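5' nucleotidase family protein (Staphylococcus aureus subsp. aureus, PDB 4Q7F) is a two-domain member of the 5'-nucleotidase family whose calcineurin-like phosphoesterase domain holds a manganese and a magnesium ion side by side. Local coordinates at residues F22-D27 against I262-R267; I68-F73 against I242-H247; G438-T443 against S455-Q460. All coordinates share one frame; numbering follows the deposited sequence. Where two conformers were deposited one is given.

Interaction 1. Residues F22-D27 against I262-R267; sequences FYVVSD and IQPGTR. With MN (manganese (II) ion), chain C.
Pro-264 sets its ring against Ser-26 where the two facing sheets of the calcineurin-like phosphoesterase sandwich come together, strand 19-25 from one sheet and strand 259-264 from the other. The short strand axes approach to 7.3 Å at an angle of 46°, which marks sheet-on-sheet packing and not pairing within a sheet. CG of the proline ring meets Ser-26 CB at 3.5 Å, and its CD lies slightly farther from the same carbon. Earlier along both strands, Val-24 and Ile-262 run alongside one another in opposing senses, CG1 of Val-24 touching CG2 of Ile-262 at 3.9 Å. The other valine branch, CG2, faces CG of Pro-264 at 4.3 Å.

Past the strand ends the contact turns polar. Ser-26 OG stands anti to its backbone N (chi1 -172°) and donates to Asp-27 OD1 at 2.6 Å, on the anti side of the carboxylate and somewhat out of its plane. OD1 also accepts from His-247 N and from a water that donates to Gly-265 O as well, so three donors fix the carboxylate while OD2 binds manganese at 2.2 Å. Ser-26 is thus a second-shell residue of the site that His-29, Asp-72 and His-249 complete. A further water links Ser-26 N to Pro-264 O. The loop after Pro-264 then grips the backbone of Asp-27: its O accepts from Thr-266 OG1 at 2.7 Å, lying in the carbonyl plane, and from Arg-267 N at 2.9 Å, tilted 34° from that plane.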
ATOM      1  N   PHE A  22      -3.066 -13.388  21.083  1.00 21.14           N
ATOM      2  CA  PHE A  22      -3.558 -12.543  20.027  1.00 21.49           C
ATOM      3  C   PHE A  22      -2.703 -12.728  18.799  1.00 20.95           C
ATOM      4  O   PHE A  22      -1.508 -12.511  18.845  1.00 20.74           O
ATOM      5  CB  PHE A  22      -3.508 -11.073  20.445  1.00 22.12           C
ATOM      6  CG  PHE A  22      -4.496 -10.710  21.504  1.00 22.29           C
ATOM      7  CD1 PHE A  22      -4.167 -10.815  22.842  1.00 23.38           C
ATOM      8  CD2 PHE A  22      -5.760 -10.235  21.161  1.00 23.02           C
ATOM      9  CE1 PHE A  22      -5.073 -10.456  23.821  1.00 24.68           C
ATOM     10  CE2 PHE A  22      -6.667  -9.877  22.133  1.00 23.94           C
ATOM     11  CZ  PHE A  22      -6.332  -9.996  23.466  1.00 24.96           C
ATOM     12  N   TYR A  23      -3.332 -13.157  17.713  1.00 20.92           N
ATOM     13  CA  TYR A  23      -2.671 -13.356  16.430  1.00 20.25           C
ATOM     14  C   TYR A  23      -3.145 -12.317  15.432  1.00 21.12           C
ATOM     15  O   TYR A  23      -4.359 -12.096  15.262  1.00 21.42           O
ATOM     16  CB  TYR A  23      -3.036 -14.725  15.857  1.00 20.19           C
ATOM     17  CG  TYR A  23      -2.525 -15.857  16.662  1.00 19.98           C
ATOM     18  CD1 TYR A  23      -1.235 -16.341  16.451  1.00 20.72           C
ATOM     19  CD2 TYR A  23      -3.316 -16.464  17.646  1.00 21.01           C
ATOM     20  CE1 TYR A  23      -0.737 -17.382  17.181  1.00 19.95           C
ATOM     21  CE2 TYR A  23      -2.834 -17.524  18.378  1.00 21.18           C
ATOM     22  CZ  TYR A  23      -1.544 -17.975  18.143  1.00 20.83           C
ATOM     23  OH  TYR A  23      -1.038 -18.994  18.856  1.00 20.78           O
ATOM     24  N   VAL A  24      -2.209 -11.727  14.713  1.00 20.53           N
ATOM     25  CA  VAL A  24      -2.578 -10.730  13.758  1.00 20.96           C
ATOM     26  C   VAL A  24      -1.825 -10.856  12.450  1.00 19.48           C
ATOM     27  O   VAL A  24      -0.639 -11.160  12.436  1.00 18.86           O
ATOM     28  CB  VAL A  24      -2.409  -9.291  14.341  1.00 22.65           C
ATOM     29  CG1 VAL A  24      -1.027  -9.098  14.946  1.00 23.00           C
ATOM     30  CG2 VAL A  24      -2.684  -8.227  13.270  1.00 22.62           C
ATOM     31  N   VAL A  25      -2.577 -10.692  11.361  1.00 19.51           N
ATOM     32  CA  VAL A  25      -2.027 -10.557  10.019  1.00 19.26           C
ATOM     33  C   VAL A  25      -2.381  -9.132   9.610  1.00 20.34           C
ATOM     34  O   VAL A  25      -3.393  -8.550  10.076  1.00 20.22           O
ATOM     35  CB  VAL A  25      -2.556 -11.586   9.001  1.00 19.90           C
ATOM     36  CG1 VAL A  25      -2.005 -12.957   9.326  1.00 20.65           C
ATOM     37  CG2 VAL A  25      -4.079 -11.619   8.950  1.00 19.82           C
ATOM     38  N   SER A  26      -1.532  -8.534   8.787  1.00 19.74           N
ATOM     39  CA  SER A  26      -1.776  -7.179   8.318  1.00 20.30           C
ATOM     40  C   SER A  26      -1.259  -7.061   6.910  1.00 19.11           C
ATOM     41  O   SER A  26      -0.298  -7.744   6.531  1.00 17.53           O
ATOM     42  CB  SER A  26      -1.071  -6.139   9.202  1.00 22.20           C
ATOM     43  OG  SER A  26      -1.444  -4.808   8.857  1.00 21.52           O
ATOM     44  N   ASP A  27      -1.914  -6.207   6.132  1.00 18.86           N
ATOM     45  CA  ASP A  27      -1.515  -5.961   4.758  1.00 18.88           C
ATOM     46  C   ASP A  27      -1.333  -7.252   3.953  1.00 17.79           C
ATOM     47  O   ASP A  27      -0.332  -7.457   3.274  1.00 17.22           O
ATOM     48  CB  ASP A  27      -0.257  -5.074   4.746  1.00 20.08           C
ATOM     49  CG  ASP A  27      -0.458  -3.747   5.499  1.00 20.87           C
ATOM     50  OD1 ASP A  27      -0.377  -3.703   6.754  1.00 21.37           O
ATOM     51  OD2 ASP A  27      -0.600  -2.697   4.831  1.00 23.24           O
ATOM     52  N   ILE A 262       3.531  -4.499  17.822  1.00 26.93           N
ATOM     53  CA  ILE A 262       3.586  -5.389  16.682  1.00 27.97           C
ATOM     54  C   ILE A 262       3.297  -4.740  15.326  1.00 26.31           C
ATOM     55  O   ILE A 262       2.377  -3.904  15.184  1.00 25.85           O
ATOM     56  CB  ILE A 262       2.490  -6.467  16.810  1.00 30.29           C
ATOM     57  CG1 ILE A 262       2.807  -7.446  17.932  1.00 32.20           C
ATOM     58  CG2 ILE A 262       2.325  -7.226  15.494  1.00 31.26           C
ATOM     59  CD1 ILE A 262       3.870  -8.477  17.595  1.00 31.80           C
ATOM     60  N   GLN A 263       4.086  -5.142  14.329  1.00 24.99           N
ATOM     61  CA  GLN A 263       3.833  -4.787  12.933  1.00 24.09           C
ATOM     62  C   GLN A 263       4.216  -6.078  12.210  1.00 24.27           C
ATOM     63  O   GLN A 263       5.387  -6.499  12.239  1.00 24.66           O
ATOM     64  CB  GLN A 263       4.594  -3.553  12.423  1.00 24.46           C
ATOM     65  CG  GLN A 263       3.932  -3.070  11.121  1.00 23.27           C
ATOM     66  CD  GLN A 263       4.354  -1.702  10.645  1.00 24.02           C
ATOM     67  OE1 GLN A 263       4.685  -1.523   9.474  1.00 23.72           O
ATOM     68  NE2 GLN A 263       4.313  -0.721  11.532  1.00 24.69           N
ATOM     69  N   PRO A 264       3.220  -6.756  11.616  1.00 23.23           N
ATOM     70  CA  PRO A 264       3.466  -8.043  11.031  1.00 22.94           C
ATOM     71  C   PRO A 264       3.705  -8.093   9.528  1.00 22.09           C
ATOM     72  O   PRO A 264       3.146  -8.954   8.841  1.00 22.39           O
ATOM     73  CB  PRO A 264       2.208  -8.809  11.421  1.00 22.99           C
ATOM     74  CG  PRO A 264       1.140  -7.782  11.431  1.00 22.26           C
ATOM     75  CD  PRO A 264       1.781  -6.445  11.620  1.00 23.70           C
ATOM     76  N   GLY A 265       4.510  -7.182   9.004  1.00 21.29           N
ATOM     77  CA  GLY A 265       4.855  -7.225   7.601  1.00 20.18           C
ATOM     78  C   GLY A 265       3.689  -7.145   6.614  1.00 19.24           C
ATOM     79  O   GLY A 265       2.757  -6.329   6.765  1.00 17.96           O
ATOM     80  N   THR A 266       3.760  -7.981   5.591  1.00 18.70           N
ATOM     81  CA  THR A 266       2.782  -7.948   4.528  1.00 19.53           C
ATOM     82  C   THR A 266       2.775  -9.259   3.769  1.00 19.98           C
ATOM     83  O   THR A 266       3.750 -10.013   3.784  1.00 19.88           O
ATOM     84  CB  THR A 266       3.132  -6.789   3.527  1.00 19.71           C
ATOM     85  OG1 THR A 266       2.129  -6.680   2.499  1.00 19.26           O
ATOM     86  CG2 THR A 266       4.506  -7.024   2.880  1.00 21.60           C
ATOM     87  N   ARG A 267       1.677  -9.502   3.073  1.00 20.23           N
ATOM     88  CA  ARG A 267       1.501 -10.705   2.241  1.00 21.12           C
ATOM     89  C   ARG A 267       1.598 -12.058   2.954  1.00 21.03           C
ATOM     90  O   ARG A 267       1.891 -13.094   2.327  1.00 19.08           O
ATOM     91  CB  ARG A 267       2.441 -10.688   1.049  1.00 21.89           C
ATOM     92  CG  ARG A 267       2.371  -9.421   0.254  1.00 22.87           C
ATOM     93  CD  ARG A 267       3.182  -9.530  -1.016  1.00 24.70           C
ATOM     94  NE  ARG A 267       3.086  -8.304  -1.790  1.00 26.03           N
ATOM     95  CZ  ARG A 267       3.651  -8.117  -2.984  1.00 28.05           C
ATOM     96  NH1 ARG A 267       4.377  -9.070  -3.550  1.00 29.53           N
ATOM     97  NH2 ARG A 267       3.500  -6.965  -3.601  1.00 28.44           N
TER
HETATM   98 MN    MN C 602      -0.489  -2.048   2.737  1.00 22.28          MN
HETATM   99  O   HOH W   1       1.074 -10.455   8.796  1.00 17.59           O
HETATM  100  O   HOH W   2       2.288  -3.848   7.805  1.00 19.33           O
HETATM  101  O   HOH W   3       0.083   0.129   2.970  1.00 20.85           O
HETATM  102  O   HOH W   4       0.110  -0.927   0.653  1.00 33.42           O

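Interaction 2. Residues I68-F73 against I242-H247; sequences IDNGDF and IFITGH. With MG (magnesium ion), chain B; MN (manganese (II) ion), chain C.
Asn-70 and Ile-244 lie side by side, their side chains pointing opposite ways, with the asparagine CG resting on the isoleucine CG2 at 3.8 Å. The first torsion of Asn-70 puts CG there, anti to the backbone N (chi1 -167°). Its ND2 comes close to the peptide joining Thr-245 and Gly-246. The strongest polar partner of this carboxamide is Thr-106, outside both segments. On the strand side of this contact, Ile-68 and Ile-244 reach toward each other tip to tip, their CD1 atoms 3.9 Å apart, each CD1 placed by an extended chi2.

Beyond this packing the two loops meet through metal. Asp-72 OD2 bridges both ions, 2.2 Å from manganese and 2.3 Å from magnesium. His-247 approaches from the other segment and offers ND1 to magnesium at 2.5 Å, with the ion in the plane of the ring at its edge. Water 3 joins the two metals and donates to His-247 O at 2.7 Å, so this residue serves the site with its backbone as well as its ring.

A second shell holds these ligands. Asp-69 OD1 accepts from Gly-71 N at 2.9 Å, an Asx turn that shapes the loop leading to Asp-72. Glu-226 hydrogen-bonds to NE2 of His-247, on the ring nitrogen away from the metal, and the O of Asn-70 is hydrogen-bonded to ND1 of His-207, another magnesium ligand. Asn-109 also binds this ion. Two ions bridged by an aspartate, with the ligand loops following strands and carrying the Gly-Asp and Gly-His-X-His signatures, make up the dinuclear metal centre of the calcineurin-like metallophosphoesterases.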
ATOM      1  N   ILE A  68      -6.961 -11.668  14.203  1.00 21.29           N
ATOM      2  CA  ILE A  68      -7.192 -10.321  13.708  1.00 21.02           C
ATOM      3  C   ILE A  68      -6.570 -10.024  12.356  1.00 19.20           C
ATOM      4  O   ILE A  68      -5.461 -10.465  12.075  1.00 20.01           O
ATOM      5  CB  ILE A  68      -6.523  -9.329  14.694  1.00 21.94           C
ATOM      6  CG1 ILE A  68      -7.053  -9.568  16.110  1.00 23.00           C
ATOM      7  CG2 ILE A  68      -6.683  -7.873  14.241  1.00 22.22           C
ATOM      8  CD1 ILE A  68      -6.330  -8.837  17.215  1.00 24.01           C
ATOM      9  N   ASP A  69      -7.330  -9.351  11.501  1.00 19.45           N
ATOM     10  CA  ASP A  69      -6.796  -8.795  10.236  1.00 19.39           C
ATOM     11  C   ASP A  69      -6.707  -7.286  10.425  1.00 19.03           C
ATOM     12  O   ASP A  69      -7.703  -6.629  10.731  1.00 19.83           O
ATOM     13  CB  ASP A  69      -7.624  -9.133   9.002  1.00 18.97           C
ATOM     14  CG  ASP A  69      -7.008  -8.527   7.733  1.00 18.63           C
ATOM     15  OD1 ASP A  69      -7.179  -7.306   7.558  1.00 19.63           O
ATOM     16  OD2 ASP A  69      -6.344  -9.259   6.939  1.00 17.16           O
ATOM     17  N   ASN A  70      -5.530  -6.714  10.218  1.00 19.34           N
ATOM     18  CA  ASN A  70      -5.338  -5.284  10.488  1.00 19.20           C
ATOM     19  C   ASN A  70      -5.321  -4.367   9.271  1.00 19.87           C
ATOM     20  O   ASN A  70      -4.625  -3.308   9.268  1.00 19.31           O
ATOM     21  CB  ASN A  70      -4.070  -5.066  11.343  1.00 19.69           C
ATOM     22  CG  ASN A  70      -3.985  -3.646  11.913  1.00 21.32           C
ATOM     23  OD1 ASN A  70      -4.991  -3.087  12.391  1.00 22.64           O
ATOM     24  ND2 ASN A  70      -2.797  -3.050  11.860  1.00 22.21           N
ATOM     25  N   GLY A  71      -6.080  -4.726   8.231  1.00 19.78           N
ATOM     26  CA  GLY A  71      -6.216  -3.834   7.072  1.00 20.26           C
ATOM     27  C   GLY A  71      -5.414  -4.127   5.820  1.00 20.38           C
ATOM     28  O   GLY A  71      -4.427  -4.853   5.840  1.00 19.25           O
ATOM     29  N   ASP A  72      -5.854  -3.517   4.725  1.00 20.89           N
ATOM     30  CA  ASP A  72      -5.234  -3.697   3.408  1.00 20.37           C
ATOM     31  C   ASP A  72      -5.390  -5.132   2.989  1.00 19.30           C
ATOM     32  O   ASP A  72      -4.410  -5.823   2.665  1.00 19.21           O
ATOM     33  CB  ASP A  72      -3.768  -3.231   3.363  1.00 19.68           C
ATOM     34  CG  ASP A  72      -3.638  -1.725   3.123  1.00 21.03           C
ATOM     35  OD1 ASP A  72      -4.683  -1.025   3.089  1.00 21.50           O
ATOM     36  OD2 ASP A  72      -2.492  -1.241   2.980  1.00 19.92           O
ATOM     37  N   PHE A  73      -6.641  -5.567   2.974  1.00 18.94           N
ATOM     38  CA  PHE A  73      -6.984  -6.927   2.608  1.00 18.79           C
ATOM     39  C   PHE A  73      -7.794  -7.036   1.322  1.00 19.41           C
ATOM     40  O   PHE A  73      -7.924  -8.117   0.758  1.00 20.51           O
ATOM     41  CB  PHE A  73      -7.801  -7.601   3.727  1.00 19.01           C
ATOM     42  CG  PHE A  73      -9.173  -7.006   3.952  1.00 19.78           C
ATOM     43  CD1 PHE A  73     -10.275  -7.479   3.254  1.00 19.54           C
ATOM     44  CD2 PHE A  73      -9.361  -5.989   4.864  1.00 20.17           C
ATOM     45  CE1 PHE A  73     -11.516  -6.942   3.458  1.00 20.24           C
ATOM     46  CE2 PHE A  73     -10.608  -5.464   5.093  1.00 20.83           C
ATOM     47  CZ  PHE A  73     -11.691  -5.932   4.379  1.00 21.17           C
ATOM     48  N   ILE A 242      -1.422  -3.662  24.291  1.00 29.28           N
ATOM     49  CA  ILE A 242      -1.032  -4.184  22.988  1.00 29.01           C
ATOM     50  C   ILE A 242      -1.293  -3.118  21.927  1.00 28.22           C
ATOM     51  O   ILE A 242      -2.395  -2.545  21.855  1.00 27.42           O
ATOM     52  CB  ILE A 242      -1.792  -5.479  22.630  1.00 27.46           C
ATOM     53  CG1 ILE A 242      -1.647  -6.527  23.750  1.00 28.90           C
ATOM     54  CG2 ILE A 242      -1.283  -6.056  21.324  1.00 26.60           C
ATOM     55  CD1 ILE A 242      -2.360  -7.835  23.462  1.00 28.09           C
ATOM     56  N   PHE A 243      -0.278  -2.856  21.112  1.00 28.35           N
ATOM     57  CA  PHE A 243      -0.354  -1.825  20.069  1.00 28.32           C
ATOM     58  C   PHE A 243      -0.045  -2.510  18.743  1.00 27.62           C
ATOM     59  O   PHE A 243       1.127  -2.785  18.415  1.00 27.79           O
ATOM     60  CB  PHE A 243       0.625  -0.689  20.373  1.00 30.25           C
ATOM     61  CG  PHE A 243       0.347   0.587  19.613  1.00 31.96           C
ATOM     62  CD1 PHE A 243      -0.669   1.443  20.021  1.00 33.28           C
ATOM     63  CD2 PHE A 243       1.116   0.953  18.526  1.00 32.43           C
ATOM     64  CE1 PHE A 243      -0.926   2.624  19.336  1.00 35.54           C
ATOM     65  CE2 PHE A 243       0.858   2.127  17.834  1.00 33.41           C
ATOM     66  CZ  PHE A 243      -0.164   2.966  18.238  1.00 33.98           C
ATOM     67  N   ILE A 244      -1.115  -2.830  18.016  1.00 25.61           N
ATOM     68  CA  ILE A 244      -1.044  -3.505  16.729  1.00 24.82           C
ATOM     69  C   ILE A 244      -1.016  -2.458  15.639  1.00 24.03           C
ATOM     70  O   ILE A 244      -1.833  -1.532  15.640  1.00 24.54           O
ATOM     71  CB  ILE A 244      -2.225  -4.508  16.585  1.00 24.41           C
ATOM     72  CG1 ILE A 244      -1.942  -5.707  17.487  1.00 24.70           C
ATOM     73  CG2 ILE A 244      -2.432  -4.978  15.145  1.00 23.34           C
ATOM     74  CD1 ILE A 244      -3.073  -6.738  17.576  1.00 24.74           C
ATOM     75  N   THR A 245      -0.042  -2.590  14.738  1.00 23.23           N
ATOM     76  CA  THR A 245       0.152  -1.651  13.646  1.00 22.37           C
ATOM     77  C   THR A 245       0.299  -2.344  12.288  1.00 22.32           C
ATOM     78  O   THR A 245       0.371  -3.561  12.200  1.00 21.86           O
ATOM     79  CB  THR A 245       1.384  -0.760  13.904  1.00 22.67           C
ATOM     80  OG1 THR A 245       2.573  -1.551  13.943  1.00 22.21           O
ATOM     81  CG2 THR A 245       1.226  -0.005  15.186  1.00 23.49           C
ATOM     82  N   GLY A 246       0.351  -1.552  11.223  1.00 23.13           N
ATOM     83  CA  GLY A 246       0.475  -2.087   9.864  1.00 22.01           C
ATOM     84  C   GLY A 246       0.860  -0.955   8.939  1.00 22.01           C
ATOM     85  O   GLY A 246       1.595  -0.046   9.348  1.00 22.48           O
ATOM     86  N   HIS A 247       0.379  -1.024   7.691  1.00 21.76           N
ATOM     87  CA  HIS A 247       0.536   0.032   6.686  1.00 22.02           C
ATOM     88  C   HIS A 247       1.907   0.238   6.092  1.00 22.69           C
ATOM     89  O   HIS A 247       2.023   0.454   4.883  1.00 21.55           O
ATOM     90  CB  HIS A 247       0.036   1.374   7.259  1.00 22.37           C
ATOM     91  CG  HIS A 247       0.104   2.516   6.301  1.00 22.29           C
ATOM     92  ND1 HIS A 247      -0.631   2.549   5.136  1.00 22.25           N
ATOM     93  CD2 HIS A 247       0.784   3.688   6.348  1.00 23.16           C
ATOM     94  CE1 HIS A 247      -0.401   3.679   4.504  1.00 22.07           C
ATOM     95  NE2 HIS A 247       0.456   4.389   5.215  1.00 22.70           N
TER
HETATM   96 MG    MG B 601      -1.914   0.727   3.984  1.00 21.04          MG
HETATM   97 MN    MN C 602      -0.489  -2.048   2.737  1.00 22.28          MN
HETATM   98  O   HOH W   3       0.083   0.129   2.970  1.00 20.85           O
HETATM   99  O   HOH W   4       0.110  -0.927   0.653  1.00 33.42           O

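Interaction 3. Residues G438-T443 against S455-Q460; sequences GGVSYT and SNMMIQ
Thr-443 and Asn-456 each turn the first side-chain group beside the backbone N: OG1 of the threonine (chi1 -61°) and CG of the asparagine (chi1 -52°) stand anti to their carbonyl carbons. The two side chains cross obliquely, and Thr-443 OG1 donates to Asn-456 OD1 at 3.0 Å. On the other face of the hairpin, the chain of selenomethionine Met-457 bends at chi3 (65°), which sends CE back to CG2 of Val-440 at 3.9 Å. The same valine branch also packs on CG1 of Ile-459 at 3.8 Å.

Backbone pairing holds these groups in register. Ser-441 and Met-458 form an antiparallel hydrogen-bonded pair, with Ser-441 N to Met-458 O and Met-458 N to Ser-441 O both 3.0 Å. Thr-443 and Ser-455 form the next, with Thr-443 N to Ser-455 O at 2.9 Å and Ser-455 N to Thr-443 O at 2.8 Å. Between them Tyr-442 is matched by two residues, Asn-456 and Met-457, so the strand 454-459 carries a beta bulge. Within it Met-457 CA makes a CH...O contact with Ser-441 O at 3.3 Å.

This is a beta hairpin of the C-terminal domain. Strand 522-526 extends its sheet next to strand 441-445, and Phe-523 there meets the Tyr-442 ring with nearly parallel planes, while Tyr-442 OH is hydrogen-bonded to Tyr-437 N. Helix 397-408 packs on the apolar face, Leu-400 touching Met-457 and Ile-459, and Val-359 of strand 359-363 touches Val-440 and Ile-459.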
ATOM      1  N   GLY A 438       7.941  12.273 -19.466  1.00 24.71           N
ATOM      2  CA  GLY A 438       7.974  12.267 -20.928  1.00 25.73           C
ATOM      3  C   GLY A 438       7.451  13.579 -21.490  1.00 26.77           C
ATOM      4  O   GLY A 438       6.543  14.226 -20.918  1.00 26.21           O
ATOM      5  N   GLY A 439       8.016  13.990 -22.623  1.00 27.09           N
ATOM      6  CA  GLY A 439       7.587  15.208 -23.250  1.00 28.08           C
ATOM      7  C   GLY A 439       8.443  16.370 -22.825  1.00 27.47           C
ATOM      8  O   GLY A 439       8.384  17.423 -23.444  1.00 27.77           O
ATOM      9  N   VAL A 440       9.235  16.169 -21.771  1.00 26.67           N
ATOM     10  CA  VAL A 440      10.133  17.184 -21.269  1.00 26.38           C
ATOM     11  C   VAL A 440      11.488  16.528 -21.058  1.00 25.61           C
ATOM     12  O   VAL A 440      11.561  15.428 -20.518  1.00 25.28           O
ATOM     13  CB  VAL A 440       9.625  17.820 -19.947  1.00 25.99           C
ATOM     14  CG1 VAL A 440       9.420  16.792 -18.855  1.00 25.45           C
ATOM     15  CG2 VAL A 440      10.562  18.899 -19.446  1.00 25.99           C
ATOM     16  N   SER A 441      12.546  17.184 -21.537  1.00 25.11           N
ATOM     17  CA  SER A 441      13.898  16.711 -21.354  1.00 24.85           C
ATOM     18  C   SER A 441      14.506  17.537 -20.227  1.00 23.87           C
ATOM     19  O   SER A 441      14.141  18.701 -20.040  1.00 25.78           O
ATOM     20  CB  SER A 441      14.728  16.811 -22.647  1.00 25.77           C
ATOM     21  OG  SER A 441      14.913  18.143 -23.021  1.00 26.76           O
ATOM     22  N   TYR A 442      15.436  16.932 -19.497  1.00 23.54           N
ATOM     23  CA  TYR A 442      16.043  17.553 -18.309  1.00 22.50           C
ATOM     24  C   TYR A 442      17.294  16.830 -17.842  1.00 22.14           C
ATOM     25  O   TYR A 442      17.573  15.691 -18.215  1.00 22.09           O
ATOM     26  CB  TYR A 442      15.019  17.594 -17.159  1.00 21.93           C
ATOM     27  CG  TYR A 442      14.379  16.247 -16.851  1.00 21.71           C
ATOM     28  CD1 TYR A 442      13.333  15.757 -17.633  1.00 22.52           C
ATOM     29  CD2 TYR A 442      14.792  15.472 -15.759  1.00 21.04           C
ATOM     30  CE1 TYR A 442      12.743  14.520 -17.358  1.00 22.15           C
ATOM     31  CE2 TYR A 442      14.203  14.243 -15.486  1.00 21.17           C
ATOM     32  CZ  TYR A 442      13.173  13.772 -16.288  1.00 21.73           C
ATOM     33  OH  TYR A 442      12.579  12.541 -16.010  1.00 21.71           O
ATOM     34  N   THR A 443      18.040  17.525 -16.999  1.00 22.09           N
ATOM     35  CA  THR A 443      19.264  17.052 -16.447  1.00 22.41           C
ATOM     36  C   THR A 443      19.130  17.178 -14.942  1.00 22.35           C
ATOM     37  O   THR A 443      18.732  18.237 -14.432  1.00 22.55           O
ATOM     38  CB  THR A 443      20.456  17.943 -16.874  1.00 23.57           C
ATOM     39  OG1 THR A 443      20.602  17.920 -18.299  1.00 23.92           O
ATOM     40  CG2 THR A 443      21.744  17.445 -16.229  1.00 24.83           C
ATOM     41  N   SER A 455      18.040  20.935 -14.240  1.00 19.80           N
ATOM     42  CA  SER A 455      18.592  21.883 -15.203  1.00 20.90           C
ATOM     43  C   SER A 455      18.209  21.490 -16.617  1.00 21.63           C
ATOM     44  O   SER A 455      17.729  20.370 -16.868  1.00 21.41           O
ATOM     45  CB  SER A 455      20.113  21.879 -15.110  1.00 20.83           C
ATOM     46  OG  SER A 455      20.556  22.454 -13.902  1.00 21.04           O
ATOM     47  N   ASN A 456      18.424  22.432 -17.524  1.00 23.30           N
ATOM     48  CA  ASN A 456      18.230  22.237 -18.960  1.00 24.77           C
ATOM     49  C   ASN A 456      16.827  21.780 -19.388  1.00 26.34           C
ATOM     50  O   ASN A 456      16.700  21.014 -20.354  1.00 27.21           O
ATOM     51  CB  ASN A 456      19.268  21.219 -19.453  1.00 24.01           C
ATOM     52  CG  ASN A 456      20.686  21.580 -19.041  1.00 24.38           C
ATOM     53  OD1 ASN A 456      21.351  20.803 -18.334  1.00 24.02           O
ATOM     54  ND2 ASN A 456      21.155  22.781 -19.452  1.00 25.04           N
HETATM   55  N   MSE A 457      15.783  22.272 -18.720  1.00 27.41           N
HETATM   56  CA  MSE A 457      14.412  21.815 -19.037  1.00 28.45           C
HETATM   57  C   MSE A 457      13.954  22.307 -20.391  1.00 28.71           C
HETATM   58  O   MSE A 457      14.035  23.485 -20.668  1.00 28.82           O
HETATM   59  CB  MSE A 457      13.403  22.294 -18.004  1.00 29.70           C
HETATM   60  CG  MSE A 457      13.531  21.594 -16.671  1.00 30.83           C
HETATM   61 SE   MSE A 457      12.056  22.214 -15.519  1.00 34.01          SE
HETATM   62  CE  MSE A 457      10.580  21.463 -16.543  1.00 33.10           C
HETATM   63  N   MSE A 458      13.453  21.404 -21.230  0.50 28.38           N
HETATM   64  CA  MSE A 458      12.994  21.771 -22.557  0.50 30.09           C
HETATM   65  C   MSE A 458      11.775  21.000 -22.936  0.50 31.65           C
HETATM   66  O   MSE A 458      11.728  19.787 -22.775  0.50 30.84           O
HETATM   67  CB  MSE A 458      14.040  21.486 -23.639  0.50 29.48           C
HETATM   68  CG  MSE A 458      15.356  22.188 -23.364  0.50 28.61           C
HETATM   69 SE   MSE A 458      15.239  24.082 -23.883  0.50 29.11          SE
HETATM   70  CE  MSE A 458      15.758  23.795 -25.754  0.50 30.93           C
ATOM     71  N   ILE A 459      10.797  21.718 -23.484  1.00 34.77           N
ATOM     72  CA  ILE A 459       9.530  21.147 -23.947  1.00 38.60           C
ATOM     73  C   ILE A 459       9.396  21.566 -25.413  1.00 41.09           C
ATOM     74  O   ILE A 459       9.137  22.722 -25.707  1.00 45.16           O
ATOM     75  CB  ILE A 459       8.354  21.647 -23.086  1.00 39.51           C
ATOM     76  CG1 ILE A 459       8.561  21.187 -21.643  1.00 37.91           C
ATOM     77  CG2 ILE A 459       7.013  21.125 -23.627  1.00 41.96           C
ATOM     78  CD1 ILE A 459       7.580  21.740 -20.637  1.00 38.91           C
ATOM     79  N   GLN A 460       9.647  20.635 -26.329  1.00 45.29           N
ATOM     80  CA  GLN A 460       9.548  20.878 -27.778  1.00 48.40           C
ATOM     81  C   GLN A 460      10.443  22.014 -28.325  1.00 51.15           C
ATOM     82  O   GLN A 460       9.948  23.025 -28.855  1.00 52.15           O
ATOM     83  CB  GLN A 460       8.091  21.099 -28.199  1.00 53.45           C
ATOM     84  CG  GLN A 460       7.195  19.893 -27.938  1.00 58.74           C
ATOM     85  CD  GLN A 460       5.752  20.119 -28.348  1.00 66.12           C
ATOM     86  OE1 GLN A 460       5.365  21.223 -28.750  1.00 70.08           O
ATOM     87  NE2 GLN A 460       4.937  19.067 -28.244  1.00 70.38           N
TER
HETATM   88  O   HOH W   5      17.025  18.912 -22.157  1.00 28.06           O

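From the N terminus, 22-27, at the end of strand 19-25, opens interaction 1, whose loop closes only at 262-267; interaction 2 opens and closes within that span, from 68-73 to 242-247. The two lie with centres 6 Å apart and touch directly, Val-25 O meeting Asn-70 N at 2.8 Å. Strands 19-25 and 65-69 are neighbours in one sheet, strands 242-244 and 259-264 in the facing one, so the contacts join both sheets, and both reach the manganese ion at their loop ends. Interaction 3 follows in series, closing a short hairpin in the C-terminal domain, about 25 Å from interaction 1 between nearest atoms and across the chain's centre.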